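Local coordinates for protein of unknown function DUF574 (Streptomyces avermitilis, PDB 3GO4) that probably works as an S-adenosylmethionine-dependent methyltransferase with a Rossmann-like fold, binding S-adenosyl-L-homocysteine, although its methyl-accepting substrate is not established, at residues Q81-G86 with R107-D112; V162-I167 with R185-L190; S24-D29 with T87-S92. All coordinates share one frame; numbering follows the deposited sequence.

All three contacts are largely buried and all touch S-adenosyl-L-homocysteine, so they differ in chemistry more than in depth. Contacts 1 and 2 share one sheet: strands 81-85 and 163-167 are neighbours in it, and the two contact centres lie about 9 Å apart. Contact 1 is built on strand-to-strand backbone bonds, whereas contact 2 packs aliphatic side chains between a strand and the end of a helix. Contact 3, about 21 Å from contact 2 between centres, has no direct hydrogen bond between its segments; Ile89 packs on the helix, and two waters and the ligand complete the join. That loop continues from strand 81-85 and meets contact 1 where Asp112 bonds Gly88.

Contact 1 of 3, residues Q81-G86 with R107-D112; sequences QFLDIG and RVVYVD. With SAH (S-adenosyl-L-homocysteine), chain B.
Arg107 and Gln81 open this parallel strand pair with their side chains side by side and pointing the same way. Arg107 NH1 donates to Gln81 OE1 (3.2 Å) within its own guanidinium plane but well above the plane of the amide carbonyl, and OE1 is gripped a second time by the backbone N of Asp157. Arg107 O accepts from Phe82 N (2.9 Å) and lies at the edge of the Phe82 ring. Val108 sets CG2 obliquely against Phe82 CB at 4.1 Å. Its other methyl, CG1, trans to the backbone N (chi1 178°), is thereby laid over the centre of one Tyr110 ring face, 3.7 Å above the plane. Val109 bonds through both N and O, to Phe82 O and Asp84 N, while its CG1 packs on Leu83 CD1 (3.8 Å) on the other side of the sheet. Tyr110 offers a ring edge to Asp84, CD1 to OD2 being 3.6 Å with carboxylate and ring 75° apart. Its OH bonds His96, and the Asp84 oxygens are held by the Thr165 and Thr87 hydroxyls. Val111 N bonds Asp84 O only weakly and also meets Thr87 OG1. Asp112 ends the strand by taking both ribose hydroxyls, O2' on OD1 at 2.8 Å and O3' on OD2 at 2.7 Å, the acidic grip familiar from class I methyltransferases; OD2 also accepts from Gly88 N and OD1 from Asp114 N. Helix 95-102, the link in this beta-alpha-beta unit, packs on the Phe82 and Val108 face, while strands 163-167 and 132-137 flank the pair.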
loop_
_atom_site.group_PDB
_atom_site.type_symbol
_atom_site.label_atom_id
_atom_site.label_comp_id
_atom_site.label_asym_id
_atom_site.label_seq_id
_atom_site.Cartn_x
_atom_site.Cartn_y
_atom_site.Cartn_z
ATOM N N GLN A 81 -12.577 10.444 2.327
ATOM C CA GLN A 81 -12.734 9.560 1.183
ATOM C C GLN A 81 -11.378 8.978 0.801
ATOM O O GLN A 81 -10.415 9.719 0.542
ATOM C CB GLN A 81 -13.284 10.315 -0.026
ATOM C CG GLN A 81 -14.660 10.933 0.182
ATOM C CD GLN A 81 -15.331 11.291 -1.113
ATOM O OE1 GLN A 81 -16.409 10.767 -1.423
ATOM N NE2 GLN A 81 -14.696 12.179 -1.893
ATOM N N PHE A 82 -11.300 7.654 0.748
ATOM C CA PHE A 82 -10.033 6.975 0.422
ATOM C C PHE A 82 -10.214 5.997 -0.744
ATOM O O PHE A 82 -11.243 5.356 -0.848
ATOM C CB PHE A 82 -9.544 6.231 1.671
ATOM C CG PHE A 82 -9.291 7.139 2.856
ATOM C CD1 PHE A 82 -10.351 7.613 3.587
ATOM C CD2 PHE A 82 -8.002 7.507 3.216
ATOM C CE1 PHE A 82 -10.148 8.460 4.684
ATOM C CE2 PHE A 82 -7.783 8.354 4.332
ATOM C CZ PHE A 82 -8.866 8.823 5.045
ATOM N N LEU A 83 -9.242 5.931 -1.637
ATOM C CA LEU A 83 -9.205 4.954 -2.743
ATOM C C LEU A 83 -7.864 4.247 -2.538
ATOM O O LEU A 83 -6.797 4.875 -2.614
ATOM C CB LEU A 83 -9.290 5.616 -4.104
ATOM C CG LEU A 83 -9.109 4.752 -5.377
ATOM C CD1 LEU A 83 -10.061 3.589 -5.393
ATOM C CD2 LEU A 83 -9.292 5.657 -6.577
ATOM N N ASP A 84 -7.930 2.947 -2.275
ATOM C CA ASP A 84 -6.751 2.133 -1.889
ATOM C C ASP A 84 -6.451 1.098 -2.940
ATOM O O ASP A 84 -7.263 0.219 -3.165
ATOM C CB ASP A 84 -7.067 1.452 -0.589
ATOM C CG ASP A 84 -5.893 0.719 0.038
ATOM O OD1 ASP A 84 -4.758 1.249 0.161
ATOM O OD2 ASP A 84 -6.169 -0.376 0.534
ATOM N N ILE A 85 -5.290 1.242 -3.575
ATOM C CA ILE A 85 -4.880 0.378 -4.677
ATOM C C ILE A 85 -3.821 -0.595 -4.167
ATOM O O ILE A 85 -2.740 -0.190 -3.692
ATOM C CB ILE A 85 -4.365 1.197 -5.894
ATOM C CG1 ILE A 85 -5.295 2.354 -6.236
ATOM C CG2 ILE A 85 -4.158 0.291 -7.169
ATOM C CD1 ILE A 85 -6.747 1.988 -6.511
ATOM N N GLY A 86 -4.125 -1.885 -4.314
ATOM C CA GLY A 86 -3.283 -2.971 -3.825
ATOM C C GLY A 86 -3.592 -3.125 -2.353
ATOM O O GLY A 86 -2.684 -3.074 -1.503
ATOM N N ARG A 107 -15.608 7.198 3.844
ATOM C CA ARG A 107 -15.874 6.262 2.763
ATOM C C ARG A 107 -14.549 5.751 2.215
ATOM O O ARG A 107 -13.588 6.516 2.131
ATOM C CB ARG A 107 -16.622 6.962 1.639
ATOM C CG ARG A 107 -17.959 7.598 2.039
ATOM C CD ARG A 107 -18.365 8.624 0.966
ATOM N NE ARG A 107 -19.705 9.189 1.158
ATOM C CZ ARG A 107 -20.198 10.230 0.476
ATOM N NH1 ARG A 107 -19.459 10.862 -0.450
ATOM N NH2 ARG A 107 -21.438 10.662 0.731
ATOM N N VAL A 108 -14.511 4.470 1.829
ATOM C CA VAL A 108 -13.293 3.834 1.308
ATOM C C VAL A 108 -13.603 2.847 0.198
ATOM O O VAL A 108 -14.543 2.065 0.315
ATOM C CB VAL A 108 -12.603 3.020 2.447
ATOM C CG1 VAL A 108 -11.383 2.307 1.949
ATOM C CG2 VAL A 108 -12.232 3.935 3.660
ATOM N N VAL A 109 -12.828 2.894 -0.876
ATOM C CA VAL A 109 -12.920 1.891 -1.943
ATOM C C VAL A 109 -11.598 1.160 -1.897
ATOM O O VAL A 109 -10.530 1.785 -1.948
ATOM C CB VAL A 109 -13.152 2.456 -3.353
ATOM C CG1 VAL A 109 -12.960 1.354 -4.402
ATOM C CG2 VAL A 109 -14.502 3.045 -3.466
ATOM N N TYR A 110 -11.676 -0.162 -1.766
ATOM C CA TYR A 110 -10.539 -1.025 -1.686
ATOM C C TYR A 110 -10.420 -1.715 -3.027
ATOM O O TYR A 110 -11.428 -2.021 -3.659
ATOM C CB TYR A 110 -10.739 -2.108 -0.689
ATOM C CG TYR A 110 -10.682 -1.691 0.746
ATOM C CD1 TYR A 110 -9.481 -1.391 1.326
ATOM C CD2 TYR A 110 -11.801 -1.728 1.534
ATOM C CE1 TYR A 110 -9.400 -1.082 2.681
ATOM C CE2 TYR A 110 -11.727 -1.423 2.898
ATOM C CZ TYR A 110 -10.535 -1.121 3.443
ATOM O OH TYR A 110 -10.444 -0.860 4.817
ATOM N N VAL A 111 -9.196 -1.936 -3.448
ATOM C CA VAL A 111 -8.960 -2.535 -4.771
ATOM C C VAL A 111 -7.767 -3.503 -4.787
ATOM O O VAL A 111 -6.691 -3.178 -4.268
ATOM C CB VAL A 111 -8.646 -1.391 -5.767
ATOM C CG1 VAL A 111 -8.536 -1.928 -7.183
ATOM C CG2 VAL A 111 -9.703 -0.198 -5.662
ATOM N N ASP A 112 -7.919 -4.696 -5.389
ATOM C CA ASP A 112 -6.797 -5.615 -5.464
ATOM C C ASP A 112 -7.048 -6.513 -6.646
ATOM O O ASP A 112 -8.194 -6.620 -7.098
ATOM C CB ASP A 112 -6.626 -6.420 -4.156
ATOM C CG ASP A 112 -5.166 -6.817 -3.879
ATOM O OD1 ASP A 112 -4.658 -7.721 -4.518
ATOM O OD2 ASP A 112 -4.507 -6.237 -2.975
HETATM N N SAH B . -1.416 -1.949 0.596
HETATM C CA SAH B . -1.306 -3.098 1.589
HETATM C CB SAH B . -0.969 -4.444 0.928
HETATM C CG SAH B . 0.412 -4.477 0.260
HETATM S SD SAH B . 0.765 -6.013 -0.567
HETATM C C SAH B . -0.276 -2.757 2.643
HETATM O O SAH B . -0.349 -3.154 3.807
HETATM O OXT SAH B . 0.662 -2.016 2.372
HETATM C "C5'" SAH B . 0.699 -5.697 -2.300
HETATM C "C4'" SAH B . -0.704 -5.912 -2.837
HETATM O "O4'" SAH B . -0.804 -5.319 -4.134
HETATM C "C3'" SAH B . -1.057 -7.383 -2.986
HETATM O "O3'" SAH B . -2.289 -7.614 -2.334
HETATM C "C2'" SAH B . -1.158 -7.594 -4.480
HETATM O "O2'" SAH B . -2.065 -8.600 -4.881
HETATM C "C1'" SAH B . -1.581 -6.204 -4.941
HETATM N N9 SAH B . -1.290 -5.926 -6.344
HETATM C C8 SAH B . -0.142 -6.198 -6.991
HETATM N N7 SAH B . -0.206 -5.803 -8.280
HETATM C C5 SAH B . -1.422 -5.275 -8.465
HETATM C C6 SAH B . -2.129 -4.660 -9.594
HETATM N N6 SAH B . -1.480 -4.563 -10.775
HETATM N N1 SAH B . -3.394 -4.227 -9.398
HETATM C C2 SAH B . -3.999 -4.309 -8.181
HETATM N N3 SAH B . -3.411 -4.870 -7.100
HETATM C C4 SAH B . -2.144 -5.336 -7.181
#

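Contact 2 of 3, residues V162-I167 with R185-L190; sequences VALTVI and RLLEPL. With SAH (S-adenosyl-L-homocysteine), chain B.
Aliphatic packing carries this contact between strand 163-167 with its lead-in and the end of helix 179-187 with the turn that follows, and Val162 with Leu190 makes one half of it. The two side chains cross at about a right angle: Leu190 CD1 comes within 3.7 Å of Val162 CG1, and its second methyl, CD2, lies 3.9 Å from Val162 CB, so both branches of the leucine bear on the valine. With CG opposite the carbonyl carbon (chi1 -50°), Leu190 directs CD1 far enough along the strand to meet Leu164 CB as well, at 4.0 Å. The other half belongs to Leu164, whose CD2 is the probing methyl. Leu164 CD2 rests 3.7 Å from Leu186 CB and 3.9 Å from Leu187 CB, and also approaches the backbone at Leu187 N (3.6 Å). Leu164 CG lies trans to its own N (chi1 179°), and the next torsion, 56°, turns CD2 toward the helix end.

No hydrogen bond joins the segments. Polar groups are answered by other means: a type I turn from Leu187 to Leu190 is closed by Leu190 N on Leu187 O (3.0 Å), Leu190 O receives Lys276 NZ, and Val162 N bonds the Ser194 hydroxyl. At the far end of the strand, Ile167 O accepts the amino group of S-adenosyl-L-homocysteine, N to O being 2.8 Å.

Strand 163-167 lies between strands 81-85 and 195-201, with Leu164 also touching Leu83 and Ile85. Helix 179-187 links it to strand 195-201 in a beta-alpha-beta unit, and Leu186 packs further on Met140 and on Pro143 of helix 143-147.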
loop_
_atom_site.group_PDB
_atom_site.type_symbol
_atom_site.label_atom_id
_atom_site.label_comp_id
_atom_site.label_asym_id
_atom_site.label_seq_id
_atom_site.Cartn_x
_atom_site.Cartn_y
_atom_site.Cartn_z
ATOM N N VAL A 162 -10.205 13.221 -2.093
ATOM C CA VAL A 162 -9.929 11.788 -1.978
ATOM C C VAL A 162 -8.418 11.547 -1.702
ATOM O O VAL A 162 -7.547 12.198 -2.302
ATOM C CB VAL A 162 -10.327 11.049 -3.310
ATOM C CG1 VAL A 162 -9.909 9.572 -3.286
ATOM C CG2 VAL A 162 -11.829 11.172 -3.576
ATOM N N ALA A 163 -8.115 10.668 -0.742
ATOM C CA ALA A 163 -6.729 10.246 -0.470
ATOM C C ALA A 163 -6.496 8.967 -1.310
ATOM O O ALA A 163 -7.196 7.967 -1.103
ATOM C CB ALA A 163 -6.546 9.980 1.014
ATOM N N LEU A 164 -5.571 9.029 -2.282
ATOM C CA LEU A 164 -5.208 7.875 -3.123
ATOM C C LEU A 164 -4.079 7.182 -2.364
ATOM O O LEU A 164 -2.987 7.742 -2.198
ATOM C CB LEU A 164 -4.773 8.331 -4.505
ATOM C CG LEU A 164 -4.317 7.283 -5.536
ATOM C CD1 LEU A 164 -5.406 6.211 -5.777
ATOM C CD2 LEU A 164 -3.861 7.979 -6.809
ATOM N N THR A 165 -4.347 5.990 -1.861
ATOM C CA THR A 165 -3.340 5.224 -1.110
ATOM C C THR A 165 -2.813 4.113 -2.012
ATOM O O THR A 165 -3.547 3.249 -2.418
ATOM C CB THR A 165 -3.873 4.620 0.193
ATOM O OG1 THR A 165 -5.142 3.987 -0.027
ATOM C CG2 THR A 165 -4.029 5.696 1.277
ATOM N N VAL A 166 -1.526 4.156 -2.272
ATOM C CA VAL A 166 -0.867 3.208 -3.148
ATOM C C VAL A 166 0.318 2.691 -2.352
ATOM O O VAL A 166 1.435 3.136 -2.495
ATOM C CB VAL A 166 -0.505 3.912 -4.480
ATOM C CG1 VAL A 166 0.099 2.896 -5.497
ATOM C CG2 VAL A 166 -1.739 4.586 -5.073
ATOM N N ILE A 167 0.055 1.705 -1.510
ATOM C CA ILE A 167 1.021 1.274 -0.531
ATOM C C ILE A 167 1.568 -0.105 -0.746
ATOM O O ILE A 167 0.823 -1.076 -0.786
ATOM C CB ILE A 167 0.396 1.390 0.888
ATOM C CG1 ILE A 167 -0.250 2.788 1.029
ATOM C CG2 ILE A 167 1.443 1.059 2.032
ATOM C CD1 ILE A 167 -0.792 3.167 2.431
ATOM N N ARG A 185 -2.275 8.975 -13.322
ATOM C CA ARG A 185 -3.524 8.831 -14.041
ATOM C C ARG A 185 -4.678 8.611 -13.055
ATOM O O ARG A 185 -5.767 9.098 -13.286
ATOM C CB ARG A 185 -3.431 7.686 -15.055
ATOM C CG ARG A 185 -4.720 7.383 -15.744
ATOM C CD ARG A 185 -5.219 8.510 -16.629
ATOM N NE ARG A 185 -6.519 8.148 -17.205
ATOM C CZ ARG A 185 -7.699 8.420 -16.645
ATOM N NH1 ARG A 185 -7.776 9.101 -15.490
ATOM N NH2 ARG A 185 -8.814 8.017 -17.249
ATOM N N LEU A 186 -4.436 7.883 -11.953
ATOM C CA LEU A 186 -5.435 7.636 -10.903
ATOM C C LEU A 186 -5.707 8.882 -10.053
ATOM O O LEU A 186 -6.812 9.075 -9.574
ATOM C CB LEU A 186 -4.990 6.464 -9.995
ATOM C CG LEU A 186 -5.063 5.101 -10.686
ATOM C CD1 LEU A 186 -4.183 4.038 -10.019
ATOM C CD2 LEU A 186 -6.477 4.607 -10.826
ATOM N N LEU A 187 -4.693 9.724 -9.901
ATOM C CA LEU A 187 -4.806 10.962 -9.149
ATOM C C LEU A 187 -5.476 12.069 -9.964
ATOM O O LEU A 187 -6.119 12.956 -9.426
ATOM C CB LEU A 187 -3.407 11.394 -8.689
ATOM C CG LEU A 187 -3.353 12.580 -7.715
ATOM C CD1 LEU A 187 -4.121 12.241 -6.423
ATOM C CD2 LEU A 187 -1.905 12.983 -7.404
ATOM N N GLU A 188 -5.392 11.974 -11.283
ATOM C CA GLU A 188 -5.880 13.021 -12.164
ATOM C C GLU A 188 -7.341 13.485 -11.882
ATOM O O GLU A 188 -7.578 14.683 -11.732
ATOM C CB GLU A 188 -5.720 12.543 -13.625
ATOM C CG GLU A 188 -4.997 13.519 -14.507
ATOM C CD GLU A 188 -5.719 14.824 -14.682
ATOM O OE1 GLU A 188 -6.967 14.833 -14.630
ATOM O OE2 GLU A 188 -5.024 15.840 -14.925
ATOM N N PRO A 189 -8.311 12.538 -11.764
ATOM C CA PRO A 189 -9.714 12.940 -11.555
ATOM C C PRO A 189 -10.072 13.346 -10.134
ATOM O O PRO A 189 -11.222 13.726 -9.881
ATOM C CB PRO A 189 -10.499 11.688 -11.952
ATOM C CG PRO A 189 -9.587 10.590 -11.740
ATOM C CD PRO A 189 -8.215 11.097 -12.060
ATOM N N LEU A 190 -9.107 13.260 -9.224
ATOM C CA LEU A 190 -9.335 13.646 -7.861
ATOM C C LEU A 190 -9.129 15.146 -7.789
ATOM O O LEU A 190 -8.243 15.682 -8.427
ATOM C CB LEU A 190 -8.414 12.887 -6.916
ATOM C CG LEU A 190 -8.392 11.368 -7.103
ATOM C CD1 LEU A 190 -7.577 10.775 -5.965
ATOM C CD2 LEU A 190 -9.781 10.740 -7.118
HETATM N N SAH B . -1.416 -1.949 0.596
HETATM C CA SAH B . -1.306 -3.098 1.589
HETATM C CB SAH B . -0.969 -4.444 0.928
HETATM C CG SAH B . 0.412 -4.477 0.260
HETATM S SD SAH B . 0.765 -6.013 -0.567
HETATM C C SAH B . -0.276 -2.757 2.643
HETATM O O SAH B . -0.349 -3.154 3.807
HETATM O OXT SAH B . 0.662 -2.016 2.372
HETATM C "C5'" SAH B . 0.699 -5.697 -2.300
HETATM C "C4'" SAH B . -0.704 -5.912 -2.837
HETATM O "O4'" SAH B . -0.804 -5.319 -4.134
HETATM C "C3'" SAH B . -1.057 -7.383 -2.986
HETATM O "O3'" SAH B . -2.289 -7.614 -2.334
HETATM C "C2'" SAH B . -1.158 -7.594 -4.480
HETATM O "O2'" SAH B . -2.065 -8.600 -4.881
HETATM C "C1'" SAH B . -1.581 -6.204 -4.941
HETATM N N9 SAH B . -1.290 -5.926 -6.344
HETATM C C8 SAH B . -0.142 -6.198 -6.991
HETATM N N7 SAH B . -0.206 -5.803 -8.280
HETATM C C5 SAH B . -1.422 -5.275 -8.465
HETATM C C6 SAH B . -2.129 -4.660 -9.594
HETATM N N6 SAH B . -1.480 -4.563 -10.775
HETATM N N1 SAH B . -3.394 -4.227 -9.398
HETATM C C2 SAH B . -3.999 -4.309 -8.181
HETATM N N3 SAH B . -3.411 -4.870 -7.100
HETATM C C4 SAH B . -2.144 -5.336 -7.181
#

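Contact 3 of 3, residues S24-D29 with T87-S92; sequences SARIYD and TGIPTS. With SAH (S-adenosyl-L-homocysteine), chain B.
Ala25 CB and Gly88 CA, 4.4 Å apart, converge on the ribose of S-adenosyl-L-homocysteine, Ala25 CB lying 3.1 Å from the ligand's O3' and Gly88 CA 3.2 Å. Gly88 has backbone angles that suit glycine, and a side chain there would run into the ligand's CB. Tyr28 donates its OH to the ligand carboxylate oxygen O (2.7 Å), which sits at the ring edge. With CG trans to the backbone N (chi1 -179°), the ring also passes CD2 3.8 Å from the ligand's SD. A phenylalanine here would probably leave carboxylate O without this donor and Asn62, which bonds the same OH, without that mate.

Water mediates the next shell. One molecule donates to Ala25 O (2.7 Å) and accepts from Ile89 N. Another donates to Asp29 OD1 (2.7 Å) and, weakly, to Ile89 O. In one of its two modelled conformers, Ile89 puts CD1 against Ala25 O at 3.6 Å. Farther out, Asp36 N bonds Asp29 OD2. Helix and loop thus meet through direct packing of Ile89 and Ala25, supplemented by waters and ligand, consistent with a cofactor pocket whose two walls are bridged by its occupant.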
loop_
_atom_site.group_PDB
_atom_site.type_symbol
_atom_site.label_atom_id
_atom_site.label_comp_id
_atom_site.label_asym_id
_atom_site.label_seq_id
_atom_site.Cartn_x
_atom_site.Cartn_y
_atom_site.Cartn_z
ATOM N N SER A 24 2.153 -12.258 -3.754
ATOM C CA SER A 24 2.681 -11.201 -2.883
ATOM C C SER A 24 1.858 -10.878 -1.656
ATOM O O SER A 24 2.432 -10.662 -0.579
ATOM C CB SER A 24 2.927 -9.922 -3.693
ATOM O OG SER A 24 1.717 -9.347 -4.172
ATOM N N ALA A 25 0.531 -10.852 -1.795
ATOM C CA ALA A 25 -0.355 -10.555 -0.657
ATOM C C ALA A 25 -0.252 -11.572 0.474
ATOM O O ALA A 25 -0.338 -11.233 1.646
ATOM C CB ALA A 25 -1.830 -10.440 -1.111
ATOM N N ARG A 26 -0.083 -12.812 0.088
ATOM C CA ARG A 26 -0.025 -13.969 0.962
ATOM C C ARG A 26 1.314 -14.115 1.643
ATOM O O ARG A 26 1.355 -14.405 2.843
ATOM C CB ARG A 26 -0.376 -15.217 0.123
ATOM C CG ARG A 26 -1.716 -15.099 -0.577
ATOM C CD ARG A 26 -1.939 -16.229 -1.568
ATOM N NE ARG A 26 -2.899 -15.875 -2.619
ATOM C CZ ARG A 26 -3.345 -16.725 -3.553
ATOM N NH1 ARG A 26 -2.974 -18.004 -3.534
ATOM N NH2 ARG A 26 -4.225 -16.306 -4.462
ATOM N N ILE A 27 2.409 -13.962 0.877
ATOM C CA ILE A 27 3.765 -13.920 1.460
ATOM C C ILE A 27 3.738 -12.832 2.544
ATOM O O ILE A 27 4.065 -13.085 3.725
ATOM C CB ILE A 27 4.836 -13.557 0.407
ATOM C CG1 ILE A 27 5.056 -14.729 -0.557
ATOM C CG2 ILE A 27 6.141 -13.166 1.081
ATOM C CD1 ILE A 27 5.897 -14.372 -1.819
ATOM N N TYR A 28 3.302 -11.632 2.143
ATOM C CA TYR A 28 3.149 -10.472 3.087
ATOM C C TYR A 28 2.364 -10.855 4.329
ATOM O O TYR A 28 2.814 -10.627 5.441
ATOM C CB TYR A 28 2.480 -9.293 2.338
ATOM C CG TYR A 28 2.252 -7.989 3.101
ATOM C CD1 TYR A 28 3.260 -7.397 3.839
ATOM C CD2 TYR A 28 1.041 -7.290 3.000
ATOM C CE1 TYR A 28 3.068 -6.183 4.507
ATOM C CE2 TYR A 28 0.845 -6.064 3.687
ATOM C CZ TYR A 28 1.869 -5.515 4.420
ATOM O OH TYR A 28 1.733 -4.302 5.071
ATOM N N ASP A 29 1.196 -11.474 4.139
ATOM C CA ASP A 29 0.349 -11.818 5.254
ATOM C C ASP A 29 1.031 -12.855 6.132
ATOM O O ASP A 29 0.954 -12.791 7.340
ATOM C CB ASP A 29 -1.001 -12.368 4.779
ATOM C CG ASP A 29 -2.009 -12.432 5.887
ATOM O OD1 ASP A 29 -2.390 -11.356 6.351
ATOM O OD2 ASP A 29 -2.404 -13.533 6.295
ATOM N N THR A 87 -4.876 -3.313 -2.064
ATOM C CA THR A 87 -5.343 -3.412 -0.699
ATOM C C THR A 87 -4.723 -4.541 0.089
ATOM O O THR A 87 -4.464 -4.386 1.267
ATOM C CB THR A 87 -6.891 -3.532 -0.632
ATOM O OG1 THR A 87 -7.451 -2.326 -1.173
ATOM C CG2 THR A 87 -7.392 -3.691 0.842
ATOM N N GLY A 88 -4.450 -5.673 -0.540
ATOM C CA GLY A 88 -3.951 -6.797 0.266
ATOM C C GLY A 88 -4.997 -7.477 1.129
ATOM O O GLY A 88 -6.186 -7.081 1.193
ATOM N N ILE A 89 -4.537 -8.553 1.747
ATOM C CA ILE A 89 -5.374 -9.372 2.582
ATOM C C ILE A 89 -5.740 -8.550 3.806
ATOM O O ILE A 89 -4.903 -7.885 4.353
ATOM C CB ILE A 89 -4.638 -10.661 2.962
ATOM C CG1 ILE A 89 -4.561 -11.567 1.714
ATOM C CG2 ILE A 89 -5.307 -11.381 4.106
ATOM C CD1 ILE A 89 -3.618 -12.748 1.883
ATOM N N PRO A 90 -7.014 -8.603 4.204
ATOM C CA PRO A 90 -7.403 -7.802 5.356
ATOM C C PRO A 90 -6.685 -8.194 6.631
ATOM O O PRO A 90 -6.525 -9.378 6.915
ATOM C CB PRO A 90 -8.900 -8.091 5.500
ATOM C CG PRO A 90 -9.326 -8.525 4.197
ATOM C CD PRO A 90 -8.173 -9.287 3.612
ATOM N N THR A 91 -6.269 -7.190 7.399
ATOM C CA THR A 91 -5.594 -7.373 8.652
ATOM C C THR A 91 -5.977 -6.214 9.572
ATOM O O THR A 91 -5.856 -5.053 9.206
ATOM C CB THR A 91 -4.047 -7.411 8.457
ATOM O OG1 THR A 91 -3.683 -8.600 7.728
ATOM C CG2 THR A 91 -3.356 -7.425 9.774
ATOM N N SER A 92 -6.438 -6.534 10.766
ATOM C CA SER A 92 -6.890 -5.510 11.704
ATOM C C SER A 92 -5.773 -4.690 12.351
ATOM O O SER A 92 -4.813 -5.255 12.860
ATOM C CB SER A 92 -7.744 -6.152 12.801
ATOM O OG SER A 92 -7.989 -5.192 13.830
HETATM N N SAH B . -1.416 -1.949 0.596
HETATM C CA SAH B . -1.306 -3.098 1.589
HETATM C CB SAH B . -0.969 -4.444 0.928
HETATM C CG SAH B . 0.412 -4.477 0.260
HETATM S SD SAH B . 0.765 -6.013 -0.567
HETATM C C SAH B . -0.276 -2.757 2.643
HETATM O O SAH B . -0.349 -3.154 3.807
HETATM O OXT SAH B . 0.662 -2.016 2.372
HETATM C "C5'" SAH B . 0.699 -5.697 -2.300
HETATM C "C4'" SAH B . -0.704 -5.912 -2.837
HETATM O "O4'" SAH B . -0.804 -5.319 -4.134
HETATM C "C3'" SAH B . -1.057 -7.383 -2.986
HETATM O "O3'" SAH B . -2.289 -7.614 -2.334
HETATM C "C2'" SAH B . -1.158 -7.594 -4.480
HETATM O "O2'" SAH B . -2.065 -8.600 -4.881
HETATM C "C1'" SAH B . -1.581 -6.204 -4.941
HETATM N N9 SAH B . -1.290 -5.926 -6.344
HETATM C C8 SAH B . -0.142 -6.198 -6.991
HETATM N N7 SAH B . -0.206 -5.803 -8.280
HETATM C C5 SAH B . -1.422 -5.275 -8.465
HETATM C C6 SAH B . -2.129 -4.660 -9.594
HETATM N N6 SAH B . -1.480 -4.563 -10.775
HETATM N N1 SAH B . -3.394 -4.227 -9.398
HETATM C C2 SAH B . -3.999 -4.309 -8.181
HETATM N N3 SAH B . -3.411 -4.870 -7.100
HETATM C C4 SAH B . -2.144 -5.336 -7.181
HETATM O O HOH W 1 -1.677 -9.024 2.343
HETATM O O HOH W 2 -1.872 -9.132 4.844
#